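Local coordinates for protein transcriptional activator, putative (PDB 1RTW) that is of unknown function but is a putative transcriptional activator of the all-helical TenA/THI-4/PqqC family, at residues B[11-16]-B[197-202]; B[23-28]-B[33-38]; B[80-85]-B[154-159]. All coordinates share one frame; numbering follows the deposited sequence.

Interaction 1 of 3, residues B[11-16]-B[197-202]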
# COMPACT_ATOMS: atom_id res chain seq x y z
N GLU B 11 12.64 25.55 14.04
CA GLU B 11 13.16 26.81 13.52
C GLU B 11 14.68 26.80 13.39
O GLU B 11 15.24 27.49 12.54
CB GLU B 11 12.68 28.00 14.36
CG GLU B 11 13.29 28.09 15.76
CD GLU B 11 12.73 29.25 16.58
OE1 GLU B 11 11.76 29.91 16.13
OE2 GLU B 11 13.25 29.51 17.68
N ASN B 12 15.34 25.97 14.19
CA ASN B 12 16.79 25.88 14.15
C ASN B 12 17.24 25.24 12.83
O ASN B 12 18.18 25.72 12.19
CB ASN B 12 17.32 25.10 15.35
CG ASN B 12 18.60 25.71 15.93
OD1 ASN B 12 18.65 26.06 17.12
ND2 ASN B 12 19.63 25.85 15.10
N ILE B 13 16.54 24.19 12.40
CA ILE B 13 16.86 23.52 11.15
C ILE B 13 16.49 24.39 9.95
O ILE B 13 17.25 24.50 9.00
CB ILE B 13 16.15 22.15 11.04
CG1 ILE B 13 16.59 21.24 12.19
CG2 ILE B 13 16.46 21.49 9.69
CD1 ILE B 13 15.92 19.88 12.20
N TRP B 14 15.31 25.00 10.01
CA TRP B 14 14.86 25.87 8.92
C TRP B 14 15.77 27.07 8.72
O TRP B 14 15.98 27.51 7.59
CB TRP B 14 13.41 26.32 9.13
CG TRP B 14 12.41 25.24 8.82
CD1 TRP B 14 12.47 23.93 9.22
CD2 TRP B 14 11.24 25.36 8.01
NE1 TRP B 14 11.41 23.24 8.70
CE2 TRP B 14 10.64 24.09 7.95
CE3 TRP B 14 10.63 26.42 7.32
CZ2 TRP B 14 9.46 23.84 7.24
CZ3 TRP B 14 9.46 26.18 6.61
CH2 TRP B 14 8.90 24.90 6.57
N ARG B 15 16.32 27.59 9.81
CA ARG B 15 17.21 28.74 9.75
C ARG B 15 18.42 28.40 8.89
O ARG B 15 18.96 29.26 8.20
CB ARG B 15 17.67 29.15 11.15
CG ARG B 15 18.10 30.61 11.26
CD ARG B 15 18.78 30.91 12.59
NE ARG B 15 17.94 30.56 13.74
CZ ARG B 15 18.28 29.66 14.66
NH1 ARG B 15 19.43 29.01 14.57
NH2 ARG B 15 17.45 29.40 15.67
N ARG B 16 18.82 27.13 8.91
CA ARG B 16 19.95 26.66 8.12
C ARG B 16 19.68 26.76 6.61
O ARG B 16 20.63 26.82 5.83
CB ARG B 16 20.38 25.25 8.53
CG ARG B 16 21.13 25.15 9.87
CD ARG B 16 21.49 23.70 10.18
NE ARG B 16 22.16 23.53 11.47
CZ ARG B 16 22.39 22.35 12.04
NH1 ARG B 16 21.99 21.23 11.44
NH2 ARG B 16 23.01 22.28 13.21
N PHE B 197 15.62 16.64 5.69
CA PHE B 197 15.74 16.26 4.30
C PHE B 197 15.75 17.49 3.40
O PHE B 197 16.52 17.55 2.45
CB PHE B 197 14.61 15.31 3.90
CG PHE B 197 14.92 13.86 4.15
CD1 PHE B 197 16.06 13.28 3.60
CD2 PHE B 197 14.06 13.07 4.89
CE1 PHE B 197 16.34 11.93 3.79
CE2 PHE B 197 14.33 11.72 5.09
CZ PHE B 197 15.47 11.15 4.53
N GLU B 198 14.91 18.47 3.74
CA GLU B 198 14.83 19.72 2.98
C GLU B 198 16.17 20.46 3.06
O GLU B 198 16.68 20.97 2.07
CB GLU B 198 13.74 20.63 3.56
CG GLU B 198 12.33 20.29 3.09
CD GLU B 198 12.14 20.52 1.59
OE1 GLU B 198 12.56 21.59 1.10
OE2 GLU B 198 11.58 19.65 0.90
N LEU B 199 16.71 20.52 4.27
CA LEU B 199 17.98 21.20 4.50
C LEU B 199 19.12 20.53 3.74
O LEU B 199 19.97 21.20 3.17
CB LEU B 199 18.32 21.19 5.99
CG LEU B 199 19.74 21.66 6.31
CD1 LEU B 199 19.92 23.12 5.92
CD2 LEU B 199 20.04 21.45 7.79
N ILE B 200 19.14 19.21 3.76
CA ILE B 200 20.16 18.41 3.10
C ILE B 200 20.08 18.45 1.58
O ILE B 200 21.10 18.42 0.89
CB ILE B 200 20.07 16.95 3.60
CG1 ILE B 200 20.54 16.87 5.06
CG2 ILE B 200 20.90 16.01 2.73
CD1 ILE B 200 20.27 15.53 5.71
N PHE B 201 18.87 18.53 1.05
CA PHE B 201 18.69 18.54 -0.39
C PHE B 201 19.47 19.65 -1.09
O PHE B 201 20.02 19.43 -2.18
CB PHE B 201 17.21 18.62 -0.75
CG PHE B 201 16.89 18.02 -2.08
CD1 PHE B 201 16.98 18.79 -3.25
CD2 PHE B 201 16.46 16.70 -2.18
CE1 PHE B 201 16.66 18.24 -4.49
CE2 PHE B 201 16.14 16.13 -3.41
CZ PHE B 201 16.24 16.90 -4.57
N TRP B 202 19.53 20.82 -0.47
CA TRP B 202 20.24 21.95 -1.07
C TRP B 202 21.71 21.64 -1.33
O TRP B 202 22.28 22.13 -2.31
CB TRP B 202 20.10 23.20 -0.21
CG TRP B 202 18.69 23.70 -0.06
CD1 TRP B 202 17.92 23.64 1.07
CD2 TRP B 202 17.87 24.30 -1.08
NE1 TRP B 202 16.67 24.16 0.81
CE2 TRP B 202 16.62 24.57 -0.49
CE3 TRP B 202 18.07 24.62 -2.42
CZ2 TRP B 202 15.57 25.16 -1.21
CZ3 TRP B 202 17.03 25.19 -3.14
CH2 TRP B 202 15.79 25.46 -2.52
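Leu199 meets Arg16 and Ile13 in a small apolar contact at the surface, where the short helix 11-15 lies against the last long helix of the chain, 181-201. Following that last helix in sequence order, Phe197 and Glu198 come first and both engage Tyr105 of helix 100-115, Phe197 by stacking its ring on that of the tyrosine and Glu198 by a hydrogen bond from its OE2 to the hydroxyl.

Leu199 then makes the whole contact from its side. Its CG stands anti to the backbone N (chi1 170°), which carries the two methyls across to Arg16. CD1 presses on the root of the Arg16 side chain, 3.4 Å from Arg16 CB, and also approaches the Arg16 carbonyl carbon. The other branch, CD2, lies 3.6 Å from Arg16 CD, near the middle of a chain extended from CG to NE. Further out, CD2 sits at the edge of the guanidinium, near its plane, with NH1 as the nearest of its nitrogens at 4.1 Å. Arginine thus contributes its methylenes here. CD2 also meets Ile13 CG2 at 4.1 Å, and the same Ile13 methyl approaches Leu199 CB. No hydrogen bond crosses between the segments.

Past Leu199, Phe201 packs on helices 33-60 and 100-115, and Trp202 turns to the rings of His20, Phe22 and Tyr132. Elsewhere between the same two helices, Trp14 NE1 is hydrogen-bonded to Ser195 OG, a polar tie. This is helix-on-helix packing on the rim of an all-alpha bundle of the TenA type, joining an N-terminal helix to the C-terminal one.

Interaction 2 of 3, residues B[23-28]-B[33-38]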
# COMPACT_ATOMS: atom_id res chain seq x y z
N LEU B 23 20.73 29.32 -1.97
CA LEU B 23 19.81 30.45 -2.08
C LEU B 23 20.52 31.79 -2.16
O LEU B 23 20.05 32.70 -2.84
CB LEU B 23 18.80 30.44 -0.93
CG LEU B 23 17.99 29.14 -0.75
CD1 LEU B 23 16.99 29.30 0.37
CD2 LEU B 23 17.27 28.76 -2.03
N ILE B 24 21.65 31.91 -1.47
CA ILE B 24 22.44 33.14 -1.49
C ILE B 24 22.98 33.36 -2.90
O ILE B 24 22.99 34.48 -3.42
CB ILE B 24 23.66 33.06 -0.55
CG1 ILE B 24 23.20 32.94 0.90
CG2 ILE B 24 24.56 34.28 -0.74
CD1 ILE B 24 24.34 32.68 1.87
N GLU B 25 23.42 32.27 -3.52
CA GLU B 25 23.98 32.34 -4.86
C GLU B 25 22.92 32.62 -5.91
O GLU B 25 23.19 33.31 -6.89
CB GLU B 25 24.78 31.08 -5.16
CG GLU B 25 25.95 30.90 -4.21
CD GLU B 25 26.85 29.74 -4.56
OE1 GLU B 25 26.56 28.98 -5.51
OE2 GLU B 25 27.88 29.59 -3.87
N MSE B 26 21.72 32.09 -5.69
CA MSE B 26 20.61 32.34 -6.61
C MSE B 26 20.28 33.83 -6.54
O MSE B 26 20.09 34.49 -7.57
CB MSE B 26 19.38 31.53 -6.20
CG MSE B 26 19.43 30.05 -6.50
SE MSE B 26 19.12 29.60 -8.36
CE MSE B 26 17.68 30.81 -8.73
N ALA B 27 20.25 34.36 -5.32
CA ALA B 27 19.92 35.76 -5.04
C ALA B 27 20.96 36.76 -5.53
O ALA B 27 20.61 37.86 -5.96
CB ALA B 27 19.66 35.96 -3.55
N GLU B 28 22.24 36.39 -5.46
CA GLU B 28 23.32 37.26 -5.89
C GLU B 28 23.79 36.92 -7.30
O GLU B 28 24.69 37.57 -7.83
CB GLU B 28 24.50 37.15 -4.93
CG GLU B 28 24.19 37.56 -3.49
CD GLU B 28 25.38 37.44 -2.54
OE1 GLU B 28 26.49 37.11 -3.00
OE2 GLU B 28 25.20 37.68 -1.32
N LYS B 33 26.70 27.49 -13.27
CA LYS B 33 25.86 26.67 -14.13
C LYS B 33 25.75 25.21 -13.67
O LYS B 33 24.65 24.67 -13.57
CB LYS B 33 26.40 26.73 -15.56
CG LYS B 33 25.52 26.09 -16.60
CD LYS B 33 26.16 26.18 -17.96
CE LYS B 33 25.22 25.64 -19.02
NZ LYS B 33 25.83 25.69 -20.37
N GLU B 34 26.90 24.61 -13.37
CA GLU B 34 26.99 23.21 -12.94
C GLU B 34 26.20 22.90 -11.68
O GLU B 34 25.64 21.81 -11.55
CB GLU B 34 28.46 22.82 -12.69
CG GLU B 34 29.37 22.92 -13.91
CD GLU B 34 29.57 24.34 -14.40
OE1 GLU B 34 30.04 25.19 -13.60
OE2 GLU B 34 29.24 24.61 -15.57
N ASN B 35 26.18 23.85 -10.75
CA ASN B 35 25.46 23.67 -9.50
C ASN B 35 23.95 23.69 -9.72
O ASN B 35 23.22 22.90 -9.12
CB ASN B 35 25.90 24.72 -8.48
CG ASN B 35 27.39 24.62 -8.17
OD1 ASN B 35 28.08 25.63 -8.07
ND2 ASN B 35 27.89 23.40 -8.02
N PHE B 36 23.49 24.58 -10.60
CA PHE B 36 22.07 24.67 -10.90
C PHE B 36 21.62 23.42 -11.65
O PHE B 36 20.52 22.90 -11.39
CB PHE B 36 21.75 25.91 -11.75
CG PHE B 36 20.31 25.99 -12.15
CD1 PHE B 36 19.35 26.46 -11.25
CD2 PHE B 36 19.89 25.51 -13.39
CE1 PHE B 36 18.00 26.44 -11.58
CE2 PHE B 36 18.54 25.49 -13.73
CZ PHE B 36 17.60 25.96 -12.81
N GLU B 37 22.45 22.94 -12.57
CA GLU B 37 22.10 21.75 -13.34
C GLU B 37 21.91 20.54 -12.45
O GLU B 37 20.94 19.79 -12.61
CB GLU B 37 23.15 21.46 -14.41
CG GLU B 37 22.88 20.18 -15.19
CD GLU B 37 23.72 20.03 -16.47
OE1 GLU B 37 24.08 21.06 -17.09
OE2 GLU B 37 24.00 18.88 -16.86
N LYS B 38 22.82 20.35 -11.50
CA LYS B 38 22.74 19.23 -10.58
C LYS B 38 21.47 19.33 -9.73
O LYS B 38 20.79 18.33 -9.50
CB LYS B 38 24.00 19.17 -9.70
CG LYS B 38 24.10 17.93 -8.84
CD LYS B 38 25.52 17.69 -8.38
CE LYS B 38 26.42 17.31 -9.55
NZ LYS B 38 25.98 16.03 -10.18
O HOH W 1 27.27 28.08 -7.72
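Selenomethionine Met26 and Phe36 reach toward each other from two consecutive helices, and the ring takes the selenium obliquely. SE lies 4.3 Å from Phe36 CD1 and 5.5 Å from the ring centroid, on a line 71° off the ring normal, so the contact is made chiefly at the CD1 side of the ring. Successive bends in the Met26 chain (chi1 -75°, chi2 -77°) swing SE across to helix 33-60, while Phe36, with CG anti to its backbone N, brings CD1 to the selenium. Both side chains are buried: Met26 also touches Trp136 of helix 118-142, and the Phe36 ring stacks on that of Tyr149.

Glu25 and Asn35, one residue back on each helix, point across the same gap without touching. Their oxygens OE1 and OD1 stand 4.5 Å apart, and a water fills the interval, donating to both acceptors: 2.5 Å to Glu25 OE1 and 2.6 Å to Asn35 OD1. With both its hydrogens spent this way, the water bridges two acceptor oxygens that could not bond to each other directly. The Asn35 amide has its firmer hold elsewhere, through ND2 to the backbone O of Ala205, and Glu25 OE1 has a weak hydrogen bond with Tyr206 OH.

Together these pairs close the short connection between two consecutive helices, 21-28 and 33-60, with a Met-aromatic contact on its buried side and a water bridge beside the C-terminal tail.

Interaction 3 of 3, residues B[80-85]-B[154-159]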
# COMPACT_ATOMS: atom_id res chain seq x y z
N LEU B 80 6.34 19.75 -13.64
CA LEU B 80 7.10 18.87 -14.53
C LEU B 80 7.42 19.58 -15.82
O LEU B 80 8.56 19.53 -16.28
CB LEU B 80 6.32 17.59 -14.84
CG LEU B 80 6.07 16.67 -13.65
CD1 LEU B 80 5.30 15.45 -14.11
CD2 LEU B 80 7.40 16.29 -13.00
N GLU B 81 6.41 20.23 -16.41
CA GLU B 81 6.58 20.97 -17.66
C GLU B 81 7.59 22.10 -17.44
O GLU B 81 8.42 22.37 -18.29
CB GLU B 81 5.24 21.56 -18.12
CG GLU B 81 4.10 20.55 -18.22
CD GLU B 81 2.73 21.19 -18.47
OE1 GLU B 81 1.81 20.47 -18.92
OE2 GLU B 81 2.57 22.41 -18.22
N MSE B 82 7.51 22.74 -16.28
CA MSE B 82 8.42 23.83 -15.95
C MSE B 82 9.88 23.35 -15.95
O MSE B 82 10.77 24.04 -16.45
CB MSE B 82 8.05 24.43 -14.59
CG MSE B 82 9.03 25.44 -14.07
SE MSE B 82 8.48 26.26 -12.42
CE MSE B 82 8.77 24.77 -11.22
N PHE B 83 10.11 22.15 -15.41
CA PHE B 83 11.46 21.59 -15.38
C PHE B 83 11.88 21.19 -16.78
O PHE B 83 13.02 21.42 -17.19
CB PHE B 83 11.51 20.36 -14.47
CG PHE B 83 11.76 20.67 -13.02
CD1 PHE B 83 13.02 20.47 -12.46
CD2 PHE B 83 10.73 21.12 -12.20
CE1 PHE B 83 13.25 20.72 -11.11
CE2 PHE B 83 10.96 21.38 -10.85
CZ PHE B 83 12.23 21.18 -10.30
N GLU B 84 10.96 20.58 -17.53
CA GLU B 84 11.24 20.13 -18.89
C GLU B 84 11.54 21.25 -19.88
O GLU B 84 12.42 21.11 -20.72
CB GLU B 84 10.09 19.27 -19.39
CG GLU B 84 9.97 17.95 -18.65
CD GLU B 84 8.55 17.40 -18.60
OE1 GLU B 84 7.63 18.01 -19.19
OE2 GLU B 84 8.37 16.34 -17.96
N LYS B 85 10.81 22.36 -19.76
CA LYS B 85 11.01 23.52 -20.64
C LYS B 85 12.43 24.02 -20.40
O LYS B 85 13.29 23.97 -21.29
CB LYS B 85 10.01 24.63 -20.31
CG LYS B 85 9.63 25.52 -21.50
CD LYS B 85 9.09 26.87 -21.04
CE LYS B 85 10.22 27.72 -20.46
NZ LYS B 85 9.75 28.94 -19.73
N ASN B 154 9.72 32.65 -9.18
CA ASN B 154 8.34 33.14 -9.21
C ASN B 154 7.31 32.08 -8.85
O ASN B 154 6.41 32.36 -8.07
CB ASN B 154 7.99 33.72 -10.59
CG ASN B 154 8.65 35.07 -10.85
OD1 ASN B 154 8.98 35.81 -9.91
ND2 ASN B 154 8.84 35.40 -12.12
N HIS B 155 7.44 30.88 -9.41
CA HIS B 155 6.47 29.84 -9.13
C HIS B 155 6.34 29.49 -7.64
O HIS B 155 5.24 29.50 -7.10
CB HIS B 155 6.74 28.57 -9.94
CG HIS B 155 5.83 27.43 -9.58
ND1 HIS B 155 6.27 26.32 -8.89
CD2 HIS B 155 4.50 27.29 -9.72
CE1 HIS B 155 5.24 25.55 -8.61
NE2 HIS B 155 4.15 26.11 -9.09
N TRP B 156 7.46 29.24 -6.98
CA TRP B 156 7.41 28.87 -5.57
C TRP B 156 7.20 30.01 -4.57
O TRP B 156 6.87 29.77 -3.41
CB TRP B 156 8.61 28.03 -5.19
CG TRP B 156 8.51 26.64 -5.72
CD1 TRP B 156 7.47 25.77 -5.53
CD2 TRP B 156 9.47 25.95 -6.50
NE1 TRP B 156 7.73 24.58 -6.15
CE2 TRP B 156 8.96 24.66 -6.77
CE3 TRP B 156 10.72 26.29 -7.02
CZ2 TRP B 156 9.65 23.71 -7.51
CZ3 TRP B 156 11.41 25.35 -7.76
CH2 TRP B 156 10.87 24.08 -8.00
N SER B 157 7.38 31.25 -5.04
CA SER B 157 7.19 32.42 -4.19
C SER B 157 5.90 33.16 -4.54
O SER B 157 5.50 34.09 -3.83
CB SER B 157 8.38 33.38 -4.33
OG SER B 157 8.43 33.96 -5.62
N SER B 158 5.24 32.74 -5.61
CA SER B 158 4.00 33.38 -6.06
C SER B 158 2.87 33.36 -5.03
O SER B 158 2.85 32.53 -4.12
CB SER B 158 3.50 32.75 -7.36
OG SER B 158 2.97 31.45 -7.15
N GLN B 159 1.93 34.29 -5.20
CA GLN B 159 0.77 34.39 -4.32
C GLN B 159 -0.06 33.12 -4.45
O GLN B 159 -0.62 32.63 -3.47
CB GLN B 159 -0.08 35.61 -4.71
CG GLN B 159 -1.27 35.90 -3.78
CD GLN B 159 -0.87 36.36 -2.39
OE1 GLN B 159 0.32 36.54 -2.09
NE2 GLN B 159 -1.86 36.58 -1.54
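Selenomethionine Met82 rests its terminal methyl against both His155 and Trp156, and most of the meeting of helix 66-89 with helix 150-157 is built round it. The CH-pi contact comes first: CE lies over one face of the Trp156 six-membered ring, 4.2 Å from its centroid and 24° off the normal, set toward the rim near CH2. An extended chain up to SE, with the bend left to the last torsion (chi3 73°), lays the methyl on that face. His155 ND1 lies over the same indole face.

The selenium makes the second kind of contact, with the imidazole. SE sits 4.6 Å from the His155 ring centroid, approaching obliquely, and is closest to His155 CB at 3.8 Å; the methyl CE adds a 3.8 Å approach to His155 ND1.

Apolar ring contact completes the join. Phe83 CE2 and CZ both meet Trp156 CH2 at 3.9 Å, CZ lying in the indole plane at its edge, and the two side chains cross at about a right angle.

Polar bonds run alongside rather than across. Trp156 NE1 is hydrogen-bonded to Glu79 OE2, a bond that would hold the indole in its rotation, and Ser158 OG donates to His155 O at 3.0 Å while capping Phe161 N. Ser158 is thereby the N-cap of helix 159-176, at the joint with helix 150-157.

A phosphate ion, probably from the crystallisation liquor, lies about 4 Å from the Trp156 side chain. Tyr132, Trp136 and Phe161 also meet the indole, making this an aromatic cluster between helices of the bundle.

Overall arrangement
From the N terminus, after helix 2-8, helix 11-15 enters interaction 1, but its partner 197-202 comes only near the end of the chain, so this contact closes a loop round nearly the whole fold. Interaction 2 follows within that loop, closing the short turn between helices 21-28 and 33-60. Interaction 3, later and also within it, joins helix 66-89 to helix 150-157; interactions 2 and 3 stand in series and do not cross. Interactions 1 and 2 touch, through Trp202 CH2 and Leu23 CD2 at 3.6 Å. Interaction 3 touches neither and lies across the chain's centre from interaction 1, their centres about 21 Å apart.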